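Local coordinates for sulfur oxidation protein soxB (Thermus thermophilus, PDB 2WDD) that probably hydrolyses the sulfur-sulfur bond of cysteine S-thiosulfonate in the Sox sulfur oxidation pathway, using a site that holds two manganese ions, at residues L31-D36 and L281-H286; G130-T135 and V161-W166; G182-Y187 and P197-Y202; A217-V222 and L261-M266; L238-L243 and A270-R275. All coordinates share one frame; numbering follows the deposited sequence.

Contact 1 of 5, residues L31-D36 and L281-H286; sequences LLYFSD and LILSGH. With MN (manganese (II) ion), chain H; MN (manganese (II) ion), chain G.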
# COMPACT_ATOMS: atom_id res chain seq x y z
N LEU A 31 -18.33 5.06 9.98
CA LEU A 31 -17.01 5.48 9.50
C LEU A 31 -16.88 5.00 8.05
O LEU A 31 -17.17 3.83 7.74
CB LEU A 31 -15.89 4.90 10.36
CG LEU A 31 -16.03 5.05 11.89
CD1 LEU A 31 -14.85 4.44 12.59
CD2 LEU A 31 -16.18 6.53 12.26
N LEU A 32 -16.53 5.92 7.16
CA LEU A 32 -16.31 5.61 5.75
C LEU A 32 -14.81 5.74 5.60
O LEU A 32 -14.25 6.84 5.67
CB LEU A 32 -17.06 6.58 4.84
CG LEU A 32 -18.58 6.56 5.12
CD1 LEU A 32 -19.32 7.63 4.31
CD2 LEU A 32 -19.16 5.16 4.86
N TYR A 33 -14.15 4.59 5.50
CA TYR A 33 -12.70 4.51 5.56
C TYR A 33 -12.04 3.96 4.30
O TYR A 33 -12.45 2.94 3.77
CB TYR A 33 -12.36 3.61 6.75
CG TYR A 33 -10.93 3.14 6.84
CD1 TYR A 33 -9.88 4.05 6.88
CD2 TYR A 33 -10.63 1.77 6.98
CE1 TYR A 33 -8.56 3.62 6.99
CE2 TYR A 33 -9.32 1.34 7.10
CZ TYR A 33 -8.29 2.27 7.11
OH TYR A 33 -6.98 1.84 7.20
N PHE A 34 -11.00 4.64 3.85
CA PHE A 34 -10.19 4.14 2.74
C PHE A 34 -8.75 4.49 3.10
O PHE A 34 -8.51 5.37 3.93
CB PHE A 34 -10.60 4.73 1.39
CG PHE A 34 -10.36 6.21 1.28
CD1 PHE A 34 -9.20 6.70 0.69
CD2 PHE A 34 -11.28 7.11 1.79
CE1 PHE A 34 -8.99 8.08 0.59
CE2 PHE A 34 -11.06 8.48 1.71
CZ PHE A 34 -9.92 8.96 1.09
N SER A 35 -7.80 3.79 2.51
CA SER A 35 -6.40 4.05 2.83
C SER A 35 -5.55 3.65 1.65
O SER A 35 -5.98 2.89 0.76
CB SER A 35 -5.98 3.24 4.06
OG SER A 35 -4.70 3.61 4.54
N ASP A 36 -4.33 4.16 1.63
CA ASP A 36 -3.37 3.75 0.62
C ASP A 36 -3.82 3.93 -0.83
O ASP A 36 -3.49 3.12 -1.70
CB ASP A 36 -2.92 2.32 0.90
CG ASP A 36 -2.18 2.20 2.23
OD1 ASP A 36 -0.96 2.44 2.28
OD2 ASP A 36 -2.85 1.99 3.26
N LEU A 281 -11.29 0.03 18.25
CA LEU A 281 -11.26 -0.31 16.84
C LEU A 281 -9.99 0.29 16.25
O LEU A 281 -9.61 1.40 16.62
CB LEU A 281 -12.46 0.32 16.14
CG LEU A 281 -12.52 0.28 14.61
CD1 LEU A 281 -12.65 -1.17 14.14
CD2 LEU A 281 -13.68 1.14 14.07
N ILE A 282 -9.36 -0.44 15.34
CA ILE A 282 -8.19 0.05 14.61
C ILE A 282 -8.53 -0.04 13.14
O ILE A 282 -8.97 -1.11 12.68
CB ILE A 282 -6.89 -0.76 14.89
CG1 ILE A 282 -6.48 -0.64 16.36
CG2 ILE A 282 -5.73 -0.21 14.01
CD1 ILE A 282 -5.37 -1.59 16.77
N LEU A 283 -8.34 1.06 12.41
CA LEU A 283 -8.51 1.14 10.96
C LEU A 283 -7.05 1.06 10.49
O LEU A 283 -6.27 2.00 10.67
CB LEU A 283 -9.17 2.47 10.57
CG LEU A 283 -10.60 2.61 11.15
CD1 LEU A 283 -11.22 3.96 10.82
CD2 LEU A 283 -11.51 1.45 10.68
N SER A 284 -6.69 -0.11 9.98
CA SER A 284 -5.30 -0.43 9.62
C SER A 284 -4.92 -0.21 8.17
O SER A 284 -5.34 -0.96 7.28
CB SER A 284 -4.99 -1.90 9.97
OG SER A 284 -5.06 -2.17 11.36
N GLY A 285 -4.05 0.77 7.94
CA GLY A 285 -3.53 1.04 6.61
C GLY A 285 -2.14 0.43 6.48
O GLY A 285 -1.76 -0.43 7.27
N HIS A 286 -1.40 0.89 5.48
CA HIS A 286 -0.02 0.48 5.24
C HIS A 286 0.23 -0.88 4.59
O HIS A 286 1.03 -1.01 3.66
CB HIS A 286 0.87 0.62 6.48
CG HIS A 286 2.32 0.36 6.18
ND1 HIS A 286 3.04 1.15 5.31
CD2 HIS A 286 3.14 -0.65 6.54
CE1 HIS A 286 4.26 0.65 5.17
NE2 HIS A 286 4.34 -0.44 5.91
MN MN H . 2.53 2.89 3.88
MN MN G . 0.72 2.19 1.05
O HOH W 1 -5.61 3.77 8.41
O HOH W 2 1.95 1.38 2.52
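Tyr33 and Leu283 meet, ring face against side chain, where the two central sheets of the metallophosphoesterase fold pack on each other, a buried sheet-on-sheet contact of the four-layer sandwich. Strand 31-34 belongs to one sheet and strand 281-284 to the other; their axes come within 8.6 Å at 33°. Leu283 CB sits over the centre of the Tyr33 ring, 3.6 Å from its centroid, a CH-pi contact. Tyr33 CG lies anti to its backbone N (chi1 167°), and the hydroxyl ends beside the backbone of Ser284 and Gly285, where a water joins Tyr33 OH (2.7 Å) to Leu283 O (2.9 Å). Farther from the metals, Leu31 CD1 and Leu281 CD2 touch tip to tip at 3.8 Å. Past the strand ends both segments reach the metals: Asp36 OD1 binds one manganese ion and His286 ND1 the other. The aspartate's second oxygen is gripped twice: Ser35 OG donates to Asp36 OD2 from above the carboxylate plane, and His286 N reaches Asp36 OD2 on its syn side, somewhat out of that plane, at 2.9 Å.

Contact 2 of 5, residues G130-T135 and V161-W166; sequences GGDTWT and VSHWEW. With MN (manganese (II) ion), chain H; MN (manganese (II) ion), chain G.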
# COMPACT_ATOMS: atom_id res chain seq x y z
N GLY A 130 -6.64 6.72 5.62
CA GLY A 130 -5.52 6.11 6.30
C GLY A 130 -4.12 6.47 5.85
O GLY A 130 -3.15 5.92 6.39
N GLY A 131 -3.97 7.41 4.91
CA GLY A 131 -2.64 7.83 4.49
C GLY A 131 -2.12 7.10 3.26
O GLY A 131 -2.77 6.20 2.73
N ASP A 132 -0.92 7.49 2.81
CA ASP A 132 -0.36 7.02 1.54
C ASP A 132 -1.35 7.43 0.47
O ASP A 132 -1.73 6.64 -0.39
CB ASP A 132 -0.13 5.51 1.51
CG ASP A 132 1.21 5.13 2.12
OD1 ASP A 132 1.94 6.03 2.56
OD2 ASP A 132 1.53 3.93 2.15
N THR A 133 -1.79 8.68 0.56
CA THR A 133 -2.79 9.21 -0.34
C THR A 133 -2.20 10.13 -1.40
O THR A 133 -2.58 10.07 -2.56
CB THR A 133 -3.84 10.01 0.47
OG1 THR A 133 -4.30 9.21 1.57
CG2 THR A 133 -5.02 10.43 -0.41
N TRP A 134 -1.34 11.04 -0.96
CA TRP A 134 -0.86 12.13 -1.80
C TRP A 134 0.13 11.83 -2.90
O TRP A 134 0.37 12.69 -3.76
CB TRP A 134 -0.23 13.22 -0.93
CG TRP A 134 -1.15 13.87 0.06
CD1 TRP A 134 -2.52 13.77 0.13
CD2 TRP A 134 -0.77 14.82 1.06
NE1 TRP A 134 -3.00 14.58 1.14
CE2 TRP A 134 -1.95 15.23 1.72
CE3 TRP A 134 0.46 15.32 1.49
CZ2 TRP A 134 -1.91 16.11 2.81
CZ3 TRP A 134 0.49 16.21 2.55
CH2 TRP A 134 -0.70 16.60 3.19
N THR A 135 0.76 10.67 -2.81
CA THR A 135 1.89 10.35 -3.67
C THR A 135 1.68 9.19 -4.61
O THR A 135 0.67 8.47 -4.54
CB THR A 135 3.11 10.06 -2.77
OG1 THR A 135 2.75 9.06 -1.79
CG2 THR A 135 3.53 11.33 -2.02
N VAL A 161 -3.95 10.32 8.22
CA VAL A 161 -2.66 10.08 8.83
C VAL A 161 -1.66 9.97 7.67
O VAL A 161 -2.01 10.25 6.52
CB VAL A 161 -2.64 8.90 9.81
CG1 VAL A 161 -3.56 9.19 10.99
CG2 VAL A 161 -3.03 7.59 9.12
N SER A 162 -0.42 9.57 7.96
CA SER A 162 0.57 9.62 6.90
C SER A 162 1.68 8.57 6.88
O SER A 162 1.95 7.90 7.86
CB SER A 162 1.25 10.99 6.96
OG SER A 162 2.13 11.04 8.09
N HIS A 163 2.33 8.52 5.72
CA HIS A 163 3.52 7.72 5.49
C HIS A 163 4.27 8.28 4.28
O HIS A 163 5.16 9.13 4.44
CB HIS A 163 3.23 6.23 5.34
CG HIS A 163 4.42 5.44 4.87
ND1 HIS A 163 4.30 4.17 4.34
CD2 HIS A 163 5.73 5.76 4.79
CE1 HIS A 163 5.50 3.74 3.97
NE2 HIS A 163 6.38 4.69 4.23
N TRP A 164 3.88 7.86 3.07
CA TRP A 164 4.57 8.33 1.85
C TRP A 164 4.44 9.82 1.60
O TRP A 164 5.21 10.37 0.82
CB TRP A 164 4.15 7.53 0.61
CG TRP A 164 4.87 6.22 0.49
CD1 TRP A 164 4.52 5.03 1.08
CD2 TRP A 164 6.01 5.95 -0.31
NE1 TRP A 164 5.42 4.04 0.72
CE2 TRP A 164 6.34 4.59 -0.14
CE3 TRP A 164 6.82 6.74 -1.14
CZ2 TRP A 164 7.45 4.00 -0.75
CZ3 TRP A 164 7.91 6.15 -1.75
CH2 TRP A 164 8.22 4.80 -1.55
N GLU A 165 3.49 10.46 2.26
CA GLU A 165 3.30 11.90 2.14
C GLU A 165 4.64 12.61 2.36
O GLU A 165 4.96 13.60 1.69
CB GLU A 165 2.35 12.35 3.25
CG GLU A 165 0.87 12.20 2.91
CD GLU A 165 0.38 10.76 2.79
OE1 GLU A 165 0.92 9.86 3.48
OE2 GLU A 165 -0.61 10.57 2.04
N TRP A 166 5.41 12.10 3.32
CA TRP A 166 6.67 12.73 3.67
C TRP A 166 7.74 12.71 2.59
O TRP A 166 8.75 13.39 2.73
CB TRP A 166 7.20 12.19 4.98
CG TRP A 166 6.25 12.52 6.10
CD1 TRP A 166 5.26 11.72 6.59
CD2 TRP A 166 6.10 13.80 6.74
NE1 TRP A 166 4.51 12.41 7.52
CE2 TRP A 166 5.01 13.68 7.64
CE3 TRP A 166 6.78 15.02 6.66
CZ2 TRP A 166 4.61 14.73 8.47
CZ3 TRP A 166 6.36 16.07 7.46
CH2 TRP A 166 5.29 15.91 8.36
MN MN H . 2.53 2.89 3.88
MN MN G . 0.72 2.19 1.05
O HOH W 2 1.95 1.38 2.52
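The two-manganese site of this 5'-nucleotidase-family enzyme draws two loops together here, with Asp132 and Glu165 as the carboxylates that join them. Asp132 OD2 bridges both metal ions, while Asp132 OD1 accepts from Trp164 N at 2.7 Å, nearly straight at 168°. His163 ND1 binds one ion at 2.2 Å. In the second shell, the Glu165 chain bends at chi2 (68°), which turns its carboxylate back to the loop 130-135. That carboxylate takes four backbone N-H groups: Glu165 OE2 accepts from Thr133 N at 2.7 Å and Trp134 N at 3.1 Å, and Glu165 OE1 from Asp132 N at 3.1 Å and His163 N at 3.0 Å. Glu165 CG also lies over the Trp134 ring, toward its rim, 3.5 Å from Trp134 CE3. An alanine in place of Glu165 would probably leave those four N-H groups without their acceptor and let the loop carrying Asp132 shift. The loops follow strands 124-129 and 159-160, neighbours in one sheet, and Trp134 is packed against helices 146-155 and 170-179.

Contact 3 of 5, residues G182-Y187 and P197-Y202; sequences GEFLSY and PLFPAY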
# COMPACT_ATOMS: atom_id res chain seq x y z
N GLY A 182 -9.38 18.91 6.03
CA GLY A 182 -9.61 17.97 7.10
C GLY A 182 -8.61 18.27 8.21
O GLY A 182 -7.84 19.24 8.11
N GLU A 183 -8.64 17.45 9.25
CA GLU A 183 -7.72 17.61 10.37
C GLU A 183 -6.71 16.46 10.41
O GLU A 183 -7.08 15.31 10.64
CB GLU A 183 -8.46 17.71 11.71
CG GLU A 183 -7.47 17.83 12.86
CD GLU A 183 -8.13 18.01 14.20
OE1 GLU A 183 -7.41 18.40 15.14
OE2 GLU A 183 -9.34 17.75 14.33
N PHE A 184 -5.44 16.79 10.21
CA PHE A 184 -4.37 15.80 10.23
C PHE A 184 -4.08 15.39 11.67
O PHE A 184 -3.95 16.24 12.55
CB PHE A 184 -3.10 16.40 9.60
CG PHE A 184 -1.97 15.41 9.45
CD1 PHE A 184 -1.85 14.68 8.28
CD2 PHE A 184 -1.05 15.21 10.46
CE1 PHE A 184 -0.84 13.74 8.13
CE2 PHE A 184 -0.04 14.27 10.33
CZ PHE A 184 0.07 13.54 9.16
N LEU A 185 -4.01 14.08 11.92
CA LEU A 185 -3.74 13.56 13.26
C LEU A 185 -2.49 12.69 13.27
O LEU A 185 -2.23 11.96 12.31
CB LEU A 185 -4.92 12.69 13.73
CG LEU A 185 -6.29 13.34 13.81
CD1 LEU A 185 -7.35 12.29 14.16
CD2 LEU A 185 -6.29 14.47 14.84
N SER A 186 -1.76 12.72 14.38
CA SER A 186 -0.62 11.84 14.59
C SER A 186 -0.08 12.03 16.00
O SER A 186 0.36 13.12 16.36
CB SER A 186 0.50 12.08 13.56
OG SER A 186 0.22 11.40 12.34
N TYR A 187 -0.13 10.97 16.81
CA TYR A 187 0.38 11.05 18.17
C TYR A 187 1.90 10.95 18.16
O TYR A 187 2.58 11.39 19.09
CB TYR A 187 -0.19 9.91 19.03
CG TYR A 187 0.60 8.62 18.92
CD1 TYR A 187 1.65 8.34 19.78
CD2 TYR A 187 0.36 7.74 17.87
CE1 TYR A 187 2.42 7.19 19.65
CE2 TYR A 187 1.14 6.59 17.71
CZ TYR A 187 2.15 6.32 18.61
OH TYR A 187 2.92 5.19 18.45
N PRO A 197 5.05 17.07 20.30
CA PRO A 197 4.32 16.59 19.12
C PRO A 197 3.97 17.75 18.19
O PRO A 197 3.65 18.85 18.64
CB PRO A 197 3.05 15.98 19.72
CG PRO A 197 3.45 15.58 21.11
CD PRO A 197 4.42 16.64 21.56
N LEU A 198 4.06 17.49 16.89
CA LEU A 198 3.77 18.51 15.90
C LEU A 198 2.31 18.62 15.48
O LEU A 198 1.89 19.64 14.96
CB LEU A 198 4.68 18.34 14.68
CG LEU A 198 6.14 18.44 15.14
CD1 LEU A 198 7.11 18.14 14.04
CD2 LEU A 198 6.44 19.80 15.78
N PHE A 199 1.52 17.58 15.75
CA PHE A 199 0.12 17.57 15.36
C PHE A 199 -0.75 17.06 16.50
O PHE A 199 -0.25 16.42 17.42
CB PHE A 199 -0.08 16.64 14.16
CG PHE A 199 0.80 16.98 12.99
CD1 PHE A 199 0.59 18.14 12.26
CD2 PHE A 199 1.89 16.18 12.68
CE1 PHE A 199 1.42 18.47 11.20
CE2 PHE A 199 2.73 16.50 11.62
CZ PHE A 199 2.48 17.65 10.87
N PRO A 200 -2.07 17.26 16.39
CA PRO A 200 -2.92 16.71 17.44
C PRO A 200 -2.91 15.18 17.37
O PRO A 200 -2.87 14.60 16.29
CB PRO A 200 -4.31 17.24 17.08
CG PRO A 200 -4.07 18.45 16.23
CD PRO A 200 -2.82 18.12 15.45
N ALA A 201 -2.96 14.53 18.53
CA ALA A 201 -2.97 13.07 18.59
C ALA A 201 -4.34 12.52 18.25
O ALA A 201 -4.47 11.44 17.67
CB ALA A 201 -2.55 12.59 19.97
N TYR A 202 -5.39 13.25 18.65
CA TYR A 202 -6.75 12.76 18.44
C TYR A 202 -7.78 13.88 18.37
O TYR A 202 -7.49 15.04 18.71
CB TYR A 202 -7.14 11.79 19.57
CG TYR A 202 -7.24 12.43 20.94
CD1 TYR A 202 -8.38 13.12 21.32
CD2 TYR A 202 -6.19 12.34 21.85
CE1 TYR A 202 -8.47 13.73 22.57
CE2 TYR A 202 -6.26 12.95 23.09
CZ TYR A 202 -7.40 13.64 23.45
OH TYR A 202 -7.46 14.23 24.69
O HOH W 3 2.26 14.83 15.85
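Phe184 CG stands anti to its backbone N (chi1 -174°) and Phe199 CG anti to its carbonyl carbon (chi1 -55°), and the two rings meet edge to face. The edge of Phe184 is turned to the face of Phe199, with centroids 4.7 Å apart and planes at 62°; Phe184 CD2 stands over that face, toward the rim. Next to them the backbones join through one direct hydrogen bond, Ser186 N to Pro200 O, at 2.9 Å and nearly straight. The same carbonyl oxygen, Pro200 O, receives a CA-H...O contact from Leu185 CA at 3.3 Å. A water adds a second link, 2.6 Å from Ser186 O and 2.8 Å from Phe199 N. Farther on, Tyr187 CB rests on Ala201 CB at 3.7 Å. At the other end Glu183 OE1 passes Pro200 CG at 3.5 Å, although its charge pairs with Arg203. The contact links two sheet edges: the short, weakly bonded strand 183-184 is outermost, beside 159-160, and Tyr202 opens outer strand 202-207, while helix 170-179 packs on both phenylalanine rings.

Contact 4 of 5, residues A217-V222 and L261-M266; sequences ASYPYV and LSHNGM. With MN (manganese (II) ion), chain H.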
# COMPACT_ATOMS: atom_id res chain seq x y z
N ALA A 217 -2.13 7.58 14.00
CA ALA A 217 -0.76 7.07 14.08
C ALA A 217 -0.17 7.01 12.68
O ALA A 217 -0.74 6.40 11.79
CB ALA A 217 -0.70 5.70 14.73
N SER A 218 0.94 7.72 12.48
CA SER A 218 1.65 7.68 11.20
C SER A 218 2.70 6.56 11.22
O SER A 218 3.08 6.05 12.27
CB SER A 218 2.30 9.02 10.90
OG SER A 218 1.32 9.95 10.46
N TYR A 219 3.18 6.18 10.04
CA TYR A 219 4.15 5.08 9.93
C TYR A 219 5.38 5.37 10.78
O TYR A 219 6.02 6.41 10.61
CB TYR A 219 4.55 4.92 8.47
CG TYR A 219 5.39 3.69 8.20
CD1 TYR A 219 4.96 2.42 8.58
CD2 TYR A 219 6.57 3.78 7.49
CE1 TYR A 219 5.71 1.29 8.31
CE2 TYR A 219 7.33 2.65 7.20
CZ TYR A 219 6.89 1.42 7.60
OH TYR A 219 7.65 0.30 7.30
N PRO A 220 5.76 4.43 11.66
CA PRO A 220 6.91 4.69 12.55
C PRO A 220 8.29 4.56 11.92
O PRO A 220 9.29 4.97 12.53
CB PRO A 220 6.75 3.64 13.66
CG PRO A 220 5.89 2.57 13.06
CD PRO A 220 4.97 3.26 12.09
N TYR A 221 8.36 4.00 10.72
CA TYR A 221 9.65 3.74 10.10
C TYR A 221 9.99 4.62 8.91
O TYR A 221 10.79 4.25 8.05
CB TYR A 221 9.77 2.25 9.76
CG TYR A 221 9.43 1.37 10.93
CD1 TYR A 221 10.20 1.39 12.09
CD2 TYR A 221 8.31 0.54 10.91
CE1 TYR A 221 9.88 0.59 13.18
CE2 TYR A 221 8.00 -0.28 11.98
CZ TYR A 221 8.79 -0.25 13.11
OH TYR A 221 8.47 -1.04 14.20
N VAL A 222 9.42 5.82 8.88
CA VAL A 222 9.69 6.74 7.79
C VAL A 222 11.18 7.05 7.63
O VAL A 222 11.67 7.18 6.50
CB VAL A 222 8.86 8.04 7.95
CG1 VAL A 222 9.15 9.02 6.82
CG2 VAL A 222 7.36 7.73 8.01
N LEU A 261 -6.81 5.43 13.87
CA LEU A 261 -6.66 5.53 12.42
C LEU A 261 -5.16 5.37 12.23
O LEU A 261 -4.39 6.27 12.56
CB LEU A 261 -7.09 6.92 11.93
CG LEU A 261 -7.00 7.24 10.44
CD1 LEU A 261 -7.80 6.25 9.60
CD2 LEU A 261 -7.50 8.66 10.21
N SER A 262 -4.75 4.17 11.84
CA SER A 262 -3.35 3.78 11.84
C SER A 262 -2.66 3.59 10.50
O SER A 262 -3.25 3.07 9.54
CB SER A 262 -3.25 2.44 12.56
OG SER A 262 -1.90 2.05 12.77
N HIS A 263 -1.37 3.94 10.48
CA HIS A 263 -0.53 3.63 9.34
C HIS A 263 0.70 2.87 9.86
O HIS A 263 1.79 3.01 9.32
CB HIS A 263 -0.12 4.84 8.50
CG HIS A 263 0.20 4.48 7.08
ND1 HIS A 263 -0.70 4.65 6.05
CD2 HIS A 263 1.28 3.85 6.54
CE1 HIS A 263 -0.18 4.16 4.93
NE2 HIS A 263 1.01 3.68 5.20
N ASN A 264 0.50 2.04 10.88
CA ASN A 264 1.59 1.24 11.44
C ASN A 264 1.87 -0.01 10.62
O ASN A 264 2.97 -0.55 10.68
CB ASN A 264 1.24 0.72 12.85
CG ASN A 264 1.32 1.78 13.93
OD1 ASN A 264 2.23 2.61 13.96
ND2 ASN A 264 0.41 1.69 14.91
N GLY A 265 0.82 -0.55 9.98
CA GLY A 265 0.84 -1.85 9.32
C GLY A 265 -0.04 -2.75 10.17
O GLY A 265 0.01 -2.67 11.40
N MET A 266 -0.85 -3.60 9.56
CA MET A 266 -1.79 -4.41 10.33
C MET A 266 -1.22 -5.35 11.39
O MET A 266 -1.86 -5.54 12.42
CB MET A 266 -2.80 -5.13 9.44
CG MET A 266 -4.04 -5.55 10.19
SD MET A 266 -5.34 -6.14 9.08
CE MET A 266 -4.65 -7.65 8.44
MN MN H . 2.53 2.89 3.88
O HOH W 2 1.95 1.38 2.52
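His263 N donates to Ala217 O at 2.9 Å, a bond bent to 135°, and Ala217 N in turn reaches Leu261 O at 3.0 Å. These two bonds flank Ser262 and form the last parallel bridge between the strands before both segments turn off into loops. The bond to Ala217 O also holds the backbone of a metal ligand: His263 NE2 binds one manganese ion at 2.2 Å, while Gly130 O accepts from ND1 on the far side of the imidazole and so helps fix its rotation. Tyr219 CG is anti to its backbone N (chi1 -171°), and His263 O lies at the ring's edge, 3.3 Å from Tyr219 CD1. Tyr219 CA makes a CA-H...O contact with the same oxygen, His263 O, at 3.2 Å, and the ring stacks on His286, another ligand of that ion. An alanine at Tyr219 would probably uncover that side of the His286 ring and leave the ligand freer to turn. Asn264 OD1 touches Pro220 CD at 3.4 Å, while the amide's main polar partner is Asp269. Strands 210-217 and 257-262 are neighbours in one sheet, with 281-284 next; a type I turn from Tyr219 leads into helix 222-225, and Gly265 occupies the N-cap position of helix 266-273.

Contact 5 of 5, residues L238-L243 and A270-R275; sequences LDERRL and AALAER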
# COMPACT_ATOMS: atom_id res chain seq x y z
N LEU A 238 7.65 4.69 17.15
CA LEU A 238 6.53 4.06 17.82
C LEU A 238 6.80 4.28 19.32
O LEU A 238 7.87 3.95 19.82
CB LEU A 238 6.50 2.56 17.51
CG LEU A 238 5.53 1.69 18.32
CD1 LEU A 238 4.10 1.94 17.87
CD2 LEU A 238 5.89 0.22 18.17
N ASP A 239 5.84 4.89 20.00
CA ASP A 239 6.00 5.23 21.42
C ASP A 239 4.76 4.76 22.17
O ASP A 239 3.76 5.47 22.25
CB ASP A 239 6.16 6.74 21.56
CG ASP A 239 6.65 7.17 22.93
OD1 ASP A 239 6.37 6.47 23.92
OD2 ASP A 239 7.28 8.25 23.01
N GLU A 240 4.82 3.53 22.67
CA GLU A 240 3.68 2.93 23.36
C GLU A 240 3.15 3.76 24.52
O GLU A 240 1.94 3.86 24.72
CB GLU A 240 4.01 1.51 23.82
CG GLU A 240 4.27 0.56 22.67
CD GLU A 240 4.44 -0.87 23.12
OE1 GLU A 240 5.52 -1.22 23.62
OE2 GLU A 240 3.48 -1.66 22.96
N ARG A 241 4.06 4.38 25.27
CA ARG A 241 3.68 5.23 26.39
C ARG A 241 2.83 6.41 25.92
O ARG A 241 1.75 6.66 26.44
CB ARG A 241 4.94 5.76 27.09
CG ARG A 241 4.86 5.78 28.61
CD ARG A 241 5.92 6.71 29.19
NE ARG A 241 5.64 8.10 28.88
CZ ARG A 241 6.20 8.78 27.89
NH1 ARG A 241 7.11 8.20 27.11
NH2 ARG A 241 5.87 10.05 27.67
N ARG A 242 3.35 7.14 24.94
CA ARG A 242 2.65 8.30 24.39
C ARG A 242 1.30 7.89 23.80
O ARG A 242 0.31 8.62 23.92
CB ARG A 242 3.52 8.99 23.33
CG ARG A 242 3.25 10.48 23.17
CD ARG A 242 3.96 11.07 21.95
NE ARG A 242 5.40 11.25 22.15
CZ ARG A 242 5.97 12.30 22.73
NH1 ARG A 242 5.21 13.27 23.23
NH2 ARG A 242 7.29 12.38 22.84
N LEU A 243 1.25 6.72 23.17
CA LEU A 243 0.00 6.23 22.58
C LEU A 243 -1.00 5.93 23.69
O LEU A 243 -2.17 6.33 23.60
CB LEU A 243 0.25 4.98 21.73
CG LEU A 243 -1.00 4.36 21.08
CD1 LEU A 243 -1.81 5.38 20.28
CD2 LEU A 243 -0.61 3.16 20.20
N ALA A 270 -1.96 -5.24 15.32
CA ALA A 270 -2.44 -6.38 16.11
C ALA A 270 -1.62 -6.54 17.39
O ALA A 270 -2.17 -6.86 18.45
CB ALA A 270 -2.41 -7.67 15.29
N ALA A 271 -0.32 -6.30 17.29
CA ALA A 271 0.56 -6.40 18.46
C ALA A 271 0.18 -5.32 19.47
O ALA A 271 0.14 -5.58 20.68
CB ALA A 271 2.02 -6.26 18.04
N LEU A 272 -0.12 -4.12 18.98
CA LEU A 272 -0.53 -3.02 19.85
C LEU A 272 -1.86 -3.29 20.54
O LEU A 272 -2.07 -2.88 21.68
CB LEU A 272 -0.61 -1.71 19.07
CG LEU A 272 0.73 -1.14 18.59
CD1 LEU A 272 0.50 0.06 17.70
CD2 LEU A 272 1.62 -0.77 19.79
N ALA A 273 -2.76 -3.99 19.85
CA ALA A 273 -4.06 -4.32 20.41
C ALA A 273 -3.90 -5.18 21.67
O ALA A 273 -4.76 -5.15 22.56
CB ALA A 273 -4.92 -5.05 19.39
N GLU A 274 -2.81 -5.92 21.76
CA GLU A 274 -2.54 -6.77 22.92
C GLU A 274 -1.68 -6.06 23.96
O GLU A 274 -1.39 -6.63 25.01
CB GLU A 274 -1.83 -8.05 22.48
CG GLU A 274 -2.57 -8.86 21.43
CD GLU A 274 -1.88 -10.18 21.13
OE1 GLU A 274 -0.64 -10.20 21.05
OE2 GLU A 274 -2.59 -11.20 20.99
N ARG A 275 -1.24 -4.85 23.65
CA ARG A 275 -0.35 -4.11 24.55
C ARG A 275 -0.95 -2.82 25.11
O ARG A 275 -0.64 -2.42 26.23
CB ARG A 275 0.98 -3.81 23.86
CG ARG A 275 1.76 -5.04 23.43
CD ARG A 275 3.25 -4.76 23.37
NE ARG A 275 3.82 -5.08 22.06
CZ ARG A 275 4.05 -6.32 21.62
NH1 ARG A 275 4.58 -6.51 20.42
NH2 ARG A 275 3.75 -7.36 22.38
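Glu240 and Arg275 form a salt bridge without a hydrogen bond: Glu240 OE2 is 3.6 Å from Arg275 NE and closer, at 3.1 Å, to the aliphatic Arg275 CD. The oxygen lies at the edge of the guanidinium, near its plane, while the carboxylate and guanidinium planes are 87° apart. Because Arg275 is modelled in two conformers, this detail holds for one of them and the attraction is probably loose; its NH1 also makes a weak hydrogen bond to Phe459 O. The firmer part is apolar. Leu272, its CG anti to the carbonyl carbon (chi1 -69°), sends two methyls across. Leu272 CD1 is 4.1 Å from Leu238 CD1, and Leu243 CD2 lies at an equal distance from that same methyl. The other methyl, Leu272 CD2, rests against the Glu240 side chain, 4.1 Å from CG. Behind Glu240 the helix start is fixed by its N-cap, as Asp239 OD1 accepts from Arg242 N at 3.3 Å and 173°. The start of helix 240-252 thus meets the end of helix 266-273. With strands 210-217, 257-262 and 281-284, parallel neighbours in one sheet, these helices form successive beta-alpha-beta crossovers, and their packing side by side is characteristic of such an alpha/beta layer.

How the contacts relate
Contact 1 closes a long loop of chain within which all the others lie: contact 2 first, then contact 3, then contacts 4 and 5, whose segments alternate. Contacts 1, 2 and 4 have centres 10 to 12 Å apart and surround the metals, each supplying ligands from loops that follow the strands of the two packed sheets. Contact 1 joins the sheets through their inner strands, contact 3 bridges them near an edge, and contact 4 pairs strands within the second. Contact 5 lies in the outer helical layer, its centre about 21 Å from that of contact 2, and reaches contact 4 where Leu272 touches Asn264. The metal site is thus assembled from chain parts far apart in sequence.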